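PDB 4H0O: acetate kinase from Entamoeba histolytica, which probably interconverts acetate and acetyl phosphate by magnesium-dependent phosphoryl transfer, with pyrophosphate as the phosphoryl partner. Local coordinates for residues 94-108 with 147-159. Numbering follows the deposited sequence.
Sequences VGHRFVHGGSYFKKS and TRQYVAIDTAFHS
Strands 94-98 and 148-153 run parallel, their axes 4.5 Å apart and inclined by 28°, in a sheet of the ribonuclease H-like fold shared by the ASKHA superfamily; the ladder of backbone bonds runs from V94 N to R148 O as far as D154 N to F98 O. On the face that carries V94, H96 and F98, Q149 extends its amide past V94 so that OE1 accepts a hydrogen bond from H96 NE2 at 2.9 Å. Imidazole and amide planes are only 17° apart, and the oxygen sits at the ring edge. Q149 NE2 turns instead to S140 O of helix 129-143, which covers this face, so both ends of the amide are used. V151 CG2 meets F98 CB at 3.5 Å.

On the other face the Y150 ring lies over G95, whose CA is 3.6 Å from the ring centroid in a CH-pi contact; with chi1 66° the ring folds back over its neighbour strand. G95 has no side chain, which lets the Y150 ring settle directly on its CA, and Y150 OH is hydrogen-bonded to I394 O of helix 390-402.

R97, still in its strand, and D154, just past the end of strand 148-153, the predicted substrate-binding and active-site residues, come together: R97 NH2 and D154 OD2 form a long salt bridge of 3.9 Å, with the oxygen well out of the guanidinium plane, while H184 N bonds OD2. I153 CD1 packs against F105 CD1, and T155 OG1 accepts a hydrogen bond from G101 N. Where the returning loop passes strand 148-153, I153 N donates to S108 OG at 2.9 Å.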
ATOM      1  N   VAL B  94     -10.467 -21.444  31.401  1.00 42.64           N
ATOM      2  CA  VAL B  94      -9.302 -20.571  31.280  1.00 36.03           C
ATOM      3  C   VAL B  94      -9.153 -20.111  29.834  1.00 37.80           C
ATOM      4  O   VAL B  94      -9.123 -20.932  28.911  1.00 34.78           O
ATOM      5  CB  VAL B  94      -8.001 -21.264  31.742  1.00 36.94           C
ATOM      6  CG1 VAL B  94      -6.868 -20.255  31.842  1.00 31.63           C
ATOM      7  CG2 VAL B  94      -8.203 -21.933  33.085  1.00 37.91           C
ATOM      8  N   GLY B  95      -9.077 -18.797  29.636  1.00 38.26           N
ATOM      9  CA  GLY B  95      -8.887 -18.244  28.307  1.00 31.40           C
ATOM     10  C   GLY B  95      -7.464 -17.760  28.108  1.00 32.44           C
ATOM     11  O   GLY B  95      -6.871 -17.169  29.013  1.00 34.71           O
ATOM     12  N   HIS B  96      -6.915 -18.016  26.925  1.00 32.11           N
ATOM     13  CA  HIS B  96      -5.560 -17.589  26.599  1.00 34.70           C
ATOM     14  C   HIS B  96      -5.537 -16.852  25.264  1.00 34.00           C
ATOM     15  O   HIS B  96      -6.441 -17.009  24.444  1.00 34.11           O
ATOM     16  CB  HIS B  96      -4.623 -18.793  26.527  1.00 27.72           C
ATOM     17  CG  HIS B  96      -4.545 -19.579  27.793  1.00 34.26           C
ATOM     18  ND1 HIS B  96      -3.617 -19.320  28.779  1.00 43.81           N
ATOM     19  CD2 HIS B  96      -5.269 -20.641  28.234  1.00 38.02           C
ATOM     20  CE1 HIS B  96      -3.776 -20.175  29.772  1.00 35.77           C
ATOM     21  NE2 HIS B  96      -4.772 -20.987  29.463  1.00 42.02           N
ATOM     22  N   ARG B  97      -4.494 -16.062  25.041  1.00 36.21           N
ATOM     23  CA  ARG B  97      -4.381 -15.288  23.812  1.00 35.90           C
ATOM     24  C   ARG B  97      -3.081 -15.614  23.080  1.00 37.40           C
ATOM     25  O   ARG B  97      -1.994 -15.474  23.641  1.00 36.47           O
ATOM     26  CB  ARG B  97      -4.450 -13.795  24.134  1.00 33.07           C
ATOM     27  CG  ARG B  97      -4.373 -12.879  22.929  1.00 46.36           C
ATOM     28  CD  ARG B  97      -4.615 -11.431  23.332  1.00 53.77           C
ATOM     29  NE  ARG B  97      -4.709 -10.551  22.171  1.00 74.34           N
ATOM     30  CZ  ARG B  97      -3.691  -9.858  21.673  1.00 78.83           C
ATOM     31  NH1 ARG B  97      -2.493  -9.938  22.236  1.00 81.80           N
ATOM     32  NH2 ARG B  97      -3.871  -9.083  20.611  1.00 71.15           N
ATOM     33  N   PHE B  98      -3.203 -16.050  21.828  1.00 36.55           N
ATOM     34  CA  PHE B  98      -2.047 -16.406  21.008  1.00 40.10           C
ATOM     35  C   PHE B  98      -2.016 -15.491  19.786  1.00 40.38           C
ATOM     36  O   PHE B  98      -2.984 -15.431  19.023  1.00 32.83           O
ATOM     37  CB  PHE B  98      -2.166 -17.862  20.564  1.00 37.90           C
ATOM     38  CG  PHE B  98      -0.853 -18.557  20.349  1.00 30.97           C
ATOM     39  CD1 PHE B  98      -0.080 -18.965  21.427  1.00 43.30           C
ATOM     40  CD2 PHE B  98      -0.415 -18.846  19.064  1.00 35.74           C
ATOM     41  CE1 PHE B  98       1.123 -19.626  21.227  1.00 36.16           C
ATOM     42  CE2 PHE B  98       0.782 -19.506  18.855  1.00 34.87           C
ATOM     43  CZ  PHE B  98       1.554 -19.895  19.938  1.00 36.33           C
ATOM     44  N   VAL B  99      -0.905 -14.783  19.607  1.00 34.50           N
ATOM     45  CA  VAL B  99      -0.799 -13.764  18.566  1.00 30.19           C
ATOM     46  C   VAL B  99      -0.854 -14.327  17.143  1.00 45.61           C
ATOM     47  O   VAL B  99      -1.650 -13.874  16.321  1.00 37.74           O
ATOM     48  CB  VAL B  99       0.481 -12.917  18.734  1.00 41.43           C
ATOM     49  CG1 VAL B  99       0.738 -12.088  17.494  1.00 48.25           C
ATOM     50  CG2 VAL B  99       0.363 -12.011  19.946  1.00 46.35           C
ATOM     51  N   HIS B 100      -0.015 -15.318  16.858  1.00 39.56           N
ATOM     52  CA  HIS B 100       0.152 -15.796  15.488  1.00 32.86           C
ATOM     53  C   HIS B 100       0.010 -17.314  15.392  1.00 34.85           C
ATOM     54  O   HIS B 100       0.892 -18.056  15.835  1.00 32.13           O
ATOM     55  CB  HIS B 100       1.521 -15.356  14.959  1.00 29.91           C
ATOM     56  CG  HIS B 100       1.659 -15.424  13.476  1.00 39.72           C
ATOM     57  ND1 HIS B 100       0.785 -16.138  12.665  1.00 33.92           N
ATOM     58  CD2 HIS B 100       2.563 -14.874  12.633  1.00 37.66           C
ATOM     59  CE1 HIS B 100       1.151 -16.016  11.413  1.00 33.07           C
ATOM     60  NE2 HIS B 100       2.234 -15.251  11.357  1.00 34.79           N
ATOM     61  N   GLY B 101      -1.094 -17.769  14.800  1.00 34.75           N
ATOM     62  CA  GLY B 101      -1.388 -19.191  14.714  1.00 38.28           C
ATOM     63  C   GLY B 101      -0.972 -19.852  13.411  1.00 37.22           C
ATOM     64  O   GLY B 101      -1.168 -21.059  13.231  1.00 42.64           O
ATOM     65  N   GLY B 102      -0.401 -19.069  12.501  1.00 39.16           N
ATOM     66  CA  GLY B 102       0.090 -19.598  11.240  1.00 38.75           C
ATOM     67  C   GLY B 102      -0.983 -20.191  10.345  1.00 39.31           C
ATOM     68  O   GLY B 102      -2.144 -19.771  10.381  1.00 39.67           O
ATOM     69  N   SER B 103      -0.590 -21.177   9.544  1.00 35.13           N
ATOM     70  CA  SER B 103      -1.477 -21.773   8.549  1.00 40.31           C
ATOM     71  C   SER B 103      -2.544 -22.691   9.149  1.00 43.89           C
ATOM     72  O   SER B 103      -3.658 -22.768   8.633  1.00 43.84           O
ATOM     73  CB  SER B 103      -0.658 -22.534   7.502  1.00 38.19           C
ATOM     74  OG  SER B 103       0.175 -23.502   8.116  1.00 53.46           O
ATOM     75  N   TYR B 104      -2.207 -23.382  10.237  1.00 42.56           N
ATOM     76  CA  TYR B 104      -3.108 -24.381  10.816  1.00 45.24           C
ATOM     77  C   TYR B 104      -4.380 -23.791  11.426  1.00 42.38           C
ATOM     78  O   TYR B 104      -5.476 -24.311  11.213  1.00 50.64           O
ATOM     79  CB  TYR B 104      -2.379 -25.242  11.857  1.00 42.71           C
ATOM     80  CG  TYR B 104      -3.263 -26.268  12.536  1.00 49.72           C
ATOM     81  CD1 TYR B 104      -3.542 -27.485  11.928  1.00 48.52           C
ATOM     82  CD2 TYR B 104      -3.818 -26.019  13.788  1.00 43.97           C
ATOM     83  CE1 TYR B 104      -4.350 -28.425  12.544  1.00 47.04           C
ATOM     84  CE2 TYR B 104      -4.628 -26.952  14.409  1.00 47.29           C
ATOM     85  CZ  TYR B 104      -4.888 -28.152  13.783  1.00 47.60           C
ATOM     86  OH  TYR B 104      -5.693 -29.080  14.400  1.00 55.81           O
ATOM     87  N   PHE B 105      -4.234 -22.714  12.188  1.00 37.32           N
ATOM     88  CA  PHE B 105      -5.366 -22.168  12.931  1.00 38.55           C
ATOM     89  C   PHE B 105      -6.254 -21.220  12.112  1.00 42.29           C
ATOM     90  O   PHE B 105      -5.971 -20.024  11.994  1.00 41.17           O
ATOM     91  CB  PHE B 105      -4.884 -21.495  14.222  1.00 39.12           C
ATOM     92  CG  PHE B 105      -4.344 -22.460  15.250  1.00 37.68           C
ATOM     93  CD1 PHE B 105      -5.198 -23.092  16.142  1.00 36.57           C
ATOM     94  CD2 PHE B 105      -2.984 -22.722  15.334  1.00 39.61           C
ATOM     95  CE1 PHE B 105      -4.708 -23.974  17.093  1.00 38.99           C
ATOM     96  CE2 PHE B 105      -2.488 -23.602  16.283  1.00 39.53           C
ATOM     97  CZ  PHE B 105      -3.351 -24.228  17.162  1.00 44.29           C
ATOM     98  N   LYS B 106      -7.325 -21.776  11.549  1.00 38.84           N
ATOM     99  CA  LYS B 106      -8.352 -20.992  10.870  1.00 42.32           C
ATOM    100  C   LYS B 106      -9.430 -20.614  11.879  1.00 41.15           C
ATOM    101  O   LYS B 106     -10.257 -19.733  11.633  1.00 41.72           O
ATOM    102  CB  LYS B 106      -8.965 -21.786   9.707  1.00 37.69           C
ATOM    103  CG  LYS B 106      -8.027 -21.997   8.519  1.00 45.06           C
ATOM    104  CD  LYS B 106      -7.901 -23.474   8.173  1.00 43.30           C
ATOM    105  CE  LYS B 106      -6.838 -23.708   7.104  1.00 57.99           C
ATOM    106  NZ  LYS B 106      -5.977 -24.888   7.423  1.00 68.21           N
ATOM    107  N   LYS B 107      -9.415 -21.301  13.017  1.00 38.56           N
ATOM    108  CA  LYS B 107     -10.336 -21.011  14.106  1.00 43.34           C
ATOM    109  C   LYS B 107      -9.599 -20.993  15.438  1.00 41.11           C
ATOM    110  O   LYS B 107      -8.609 -21.707  15.618  1.00 39.64           O
ATOM    111  CB  LYS B 107     -11.458 -22.056  14.153  1.00 39.78           C
ATOM    112  CG  LYS B 107     -12.497 -21.917  13.049  1.00 44.50           C
ATOM    113  CD  LYS B 107     -13.519 -23.055  13.071  1.00 58.15           C
ATOM    114  CE  LYS B 107     -12.876 -24.401  12.759  1.00 59.72           C
ATOM    115  NZ  LYS B 107     -13.889 -25.455  12.449  1.00 61.61           N
ATOM    116  N   SER B 108     -10.077 -20.177  16.373  1.00 39.81           N
ATOM    117  CA  SER B 108      -9.636 -20.295  17.755  1.00 38.04           C
ATOM    118  C   SER B 108     -10.084 -21.672  18.233  1.00 37.79           C
ATOM    119  O   SER B 108     -10.990 -22.263  17.646  1.00 36.42           O
ATOM    120  CB  SER B 108     -10.242 -19.191  18.618  1.00 35.06           C
ATOM    121  OG  SER B 108      -9.708 -17.929  18.269  1.00 43.92           O
ATOM    122  N   THR B 147      -9.891 -28.686  33.981  1.00 54.97           N
ATOM    123  CA  THR B 147     -10.570 -27.446  33.619  1.00 53.34           C
ATOM    124  C   THR B 147     -10.460 -27.174  32.124  1.00 42.80           C
ATOM    125  O   THR B 147      -9.360 -27.157  31.568  1.00 46.79           O
ATOM    126  CB  THR B 147      -9.993 -26.255  34.400  1.00 49.27           C
ATOM    127  OG1 THR B 147     -10.152 -26.489  35.803  1.00 62.21           O
ATOM    128  CG2 THR B 147     -10.705 -24.967  34.025  1.00 42.93           C
ATOM    129  N   ARG B 148     -11.606 -26.973  31.479  1.00 47.88           N
ATOM    130  CA  ARG B 148     -11.644 -26.672  30.053  1.00 48.76           C
ATOM    131  C   ARG B 148     -10.898 -25.366  29.776  1.00 43.67           C
ATOM    132  O   ARG B 148     -11.109 -24.361  30.462  1.00 41.76           O
ATOM    133  CB  ARG B 148     -13.094 -26.560  29.576  1.00 56.52           C
ATOM    134  CG  ARG B 148     -13.977 -27.730  29.992  1.00 51.39           C
ATOM    135  CD  ARG B 148     -13.601 -29.002  29.252  1.00 61.44           C
ATOM    136  NE  ARG B 148     -14.108 -29.007  27.883  1.00 78.56           N
ATOM    137  CZ  ARG B 148     -13.408 -29.405  26.825  1.00 83.82           C
ATOM    138  NH1 ARG B 148     -12.159 -29.828  26.972  1.00 60.73           N
ATOM    139  NH2 ARG B 148     -13.956 -29.377  25.616  1.00 69.03           N
ATOM    140  N   GLN B 149     -10.009 -25.389  28.788  1.00 35.54           N
ATOM    141  CA  GLN B 149      -9.238 -24.201  28.436  1.00 42.22           C
ATOM    142  C   GLN B 149      -9.262 -23.973  26.929  1.00 42.86           C
ATOM    143  O   GLN B 149      -9.366 -24.927  26.149  1.00 43.08           O
ATOM    144  CB  GLN B 149      -7.797 -24.310  28.957  1.00 41.12           C
ATOM    145  CG  GLN B 149      -7.712 -24.644  30.447  1.00 40.94           C
ATOM    146  CD  GLN B 149      -6.351 -24.366  31.056  1.00 49.19           C
ATOM    147  OE1 GLN B 149      -5.615 -23.488  30.600  1.00 42.92           O
ATOM    148  NE2 GLN B 149      -6.012 -25.113  32.103  1.00 44.74           N
ATOM    149  N   TYR B 150      -9.181 -22.707  26.528  1.00 38.02           N
ATOM    150  CA  TYR B 150      -9.236 -22.346  25.116  1.00 40.72           C
ATOM    151  C   TYR B 150      -8.195 -21.294  24.767  1.00 38.68           C
ATOM    152  O   TYR B 150      -7.801 -20.482  25.612  1.00 36.70           O
ATOM    153  CB  TYR B 150     -10.631 -21.843  24.733  1.00 36.74           C
ATOM    154  CG  TYR B 150     -11.044 -20.534  25.381  1.00 34.32           C
ATOM    155  CD1 TYR B 150     -11.620 -20.515  26.643  1.00 28.14           C
ATOM    156  CD2 TYR B 150     -10.886 -19.325  24.716  1.00 30.03           C
ATOM    157  CE1 TYR B 150     -12.012 -19.329  27.232  1.00 33.40           C
ATOM    158  CE2 TYR B 150     -11.274 -18.134  25.299  1.00 38.00           C
ATOM    159  CZ  TYR B 150     -11.836 -18.143  26.555  1.00 31.74           C
ATOM    160  OH  TYR B 150     -12.225 -16.959  27.133  1.00 33.06           O
ATOM    161  N   VAL B 151      -7.752 -21.314  23.516  1.00 32.61           N
ATOM    162  CA  VAL B 151      -6.808 -20.317  23.040  1.00 36.11           C
ATOM    163  C   VAL B 151      -7.448 -19.463  21.945  1.00 38.98           C
ATOM    164  O   VAL B 151      -7.908 -19.976  20.923  1.00 31.08           O
ATOM    165  CB  VAL B 151      -5.485 -20.967  22.559  1.00 39.62           C
ATOM    166  CG1 VAL B 151      -5.752 -22.072  21.550  1.00 33.65           C
ATOM    167  CG2 VAL B 151      -4.551 -19.924  21.991  1.00 29.69           C
ATOM    168  N   ALA B 152      -7.513 -18.159  22.186  1.00 32.69           N
ATOM    169  CA  ALA B 152      -8.039 -17.229  21.194  1.00 29.73           C
ATOM    170  C   ALA B 152      -6.912 -16.818  20.247  1.00 34.94           C
ATOM    171  O   ALA B 152      -5.941 -16.196  20.678  1.00 32.40           O
ATOM    172  CB  ALA B 152      -8.630 -16.017  21.874  1.00 30.48           C
ATOM    173  N   ILE B 153      -7.036 -17.168  18.967  1.00 35.94           N
ATOM    174  CA  ILE B 153      -5.974 -16.900  17.996  1.00 31.37           C
ATOM    175  C   ILE B 153      -6.215 -15.604  17.208  1.00 33.36           C
ATOM    176  O   ILE B 153      -7.244 -15.448  16.549  1.00 35.17           O
ATOM    177  CB  ILE B 153      -5.769 -18.085  17.021  1.00 30.91           C
ATOM    178  CG1 ILE B 153      -5.047 -19.242  17.715  1.00 43.32           C
ATOM    179  CG2 ILE B 153      -4.946 -17.656  15.825  1.00 30.45           C
ATOM    180  CD1 ILE B 153      -5.954 -20.179  18.459  1.00 41.20           C
ATOM    181  N   ASP B 154      -5.248 -14.691  17.262  1.00 30.51           N
ATOM    182  CA  ASP B 154      -5.408 -13.355  16.690  1.00 30.79           C
ATOM    183  C   ASP B 154      -5.420 -13.343  15.158  1.00 37.36           C
ATOM    184  O   ASP B 154      -5.797 -12.342  14.551  1.00 36.38           O
ATOM    185  CB  ASP B 154      -4.305 -12.429  17.212  1.00 33.54           C
ATOM    186  CG  ASP B 154      -4.726 -10.972  17.241  1.00 40.90           C
ATOM    187  OD1 ASP B 154      -5.871 -10.691  17.654  1.00 40.42           O
ATOM    188  OD2 ASP B 154      -3.908 -10.105  16.857  1.00 43.43           O
ATOM    189  N   THR B 155      -5.021 -14.451  14.539  1.00 37.55           N
ATOM    190  CA  THR B 155      -4.942 -14.527  13.079  1.00 36.94           C
ATOM    191  C   THR B 155      -6.106 -15.288  12.444  1.00 36.14           C
ATOM    192  O   THR B 155      -6.285 -15.249  11.227  1.00 39.76           O
ATOM    193  CB  THR B 155      -3.619 -15.178  12.610  1.00 31.78           C
ATOM    194  OG1 THR B 155      -3.439 -16.435  13.272  1.00 36.50           O
ATOM    195  CG2 THR B 155      -2.440 -14.280  12.925  1.00 36.72           C
ATOM    196  N   ALA B 156      -6.888 -15.977  13.271  1.00 36.32           N
ATOM    197  CA  ALA B 156      -7.937 -16.880  12.786  1.00 38.25           C
ATOM    198  C   ALA B 156      -9.087 -16.203  12.028  1.00 30.71           C
ATOM    199  O   ALA B 156      -9.592 -16.758  11.052  1.00 38.14           O
ATOM    200  CB  ALA B 156      -8.484 -17.722  13.932  1.00 31.83           C
ATOM    201  N   PHE B 157      -9.502 -15.020  12.481  1.00 32.65           N
ATOM    202  CA  PHE B 157     -10.629 -14.305  11.871  1.00 36.44           C
ATOM    203  C   PHE B 157     -10.408 -14.056  10.383  1.00 34.32           C
ATOM    204  O   PHE B 157     -11.362 -13.959   9.614  1.00 36.65           O
ATOM    205  CB  PHE B 157     -10.889 -12.975  12.595  1.00 34.29           C
ATOM    206  CG  PHE B 157     -12.042 -12.173  12.028  1.00 31.48           C
ATOM    207  CD1 PHE B 157     -13.330 -12.694  12.005  1.00 36.94           C
ATOM    208  CD2 PHE B 157     -11.840 -10.885  11.547  1.00 33.85           C
ATOM    209  CE1 PHE B 157     -14.392 -11.950  11.494  1.00 39.28           C
ATOM    210  CE2 PHE B 157     -12.897 -10.136  11.037  1.00 37.94           C
ATOM    211  CZ  PHE B 157     -14.174 -10.670  11.011  1.00 31.40           C
ATOM    212  N   HIS B 158      -9.145 -13.964   9.986  1.00 37.25           N
ATOM    213  CA  HIS B 158      -8.796 -13.642   8.609  1.00 38.84           C
ATOM    214  C   HIS B 158      -8.630 -14.877   7.722  1.00 40.20           C
ATOM    215  O   HIS B 158      -8.102 -14.780   6.611  1.00 33.39           O
ATOM    216  CB  HIS B 158      -7.521 -12.795   8.578  1.00 26.53           C
ATOM    217  CG  HIS B 158      -7.624 -11.524   9.356  1.00 33.85           C
ATOM    218  ND1 HIS B 158      -8.550 -10.543   9.067  1.00 33.78           N
ATOM    219  CD2 HIS B 158      -6.908 -11.061  10.414  1.00 38.10           C
ATOM    220  CE1 HIS B 158      -8.405  -9.537   9.911  1.00 30.11           C
ATOM    221  NE2 HIS B 158      -7.415  -9.825  10.736  1.00 36.18           N
ATOM    222  N   SER B 159      -9.086 -16.030   8.204  1.00 34.41           N
ATOM    223  CA  SER B 159      -9.005 -17.264   7.424  1.00 40.37           C
ATOM    224  C   SER B 159      -9.958 -17.240   6.225  1.00 33.27           C
ATOM    225  O   SER B 159      -9.799 -18.009   5.279  1.00 36.77           O
ATOM    226  CB  SER B 159      -9.296 -18.484   8.302  1.00 29.54           C
ATOM    227  OG  SER B 159     -10.691 -18.661   8.484  1.00 46.07           O
TER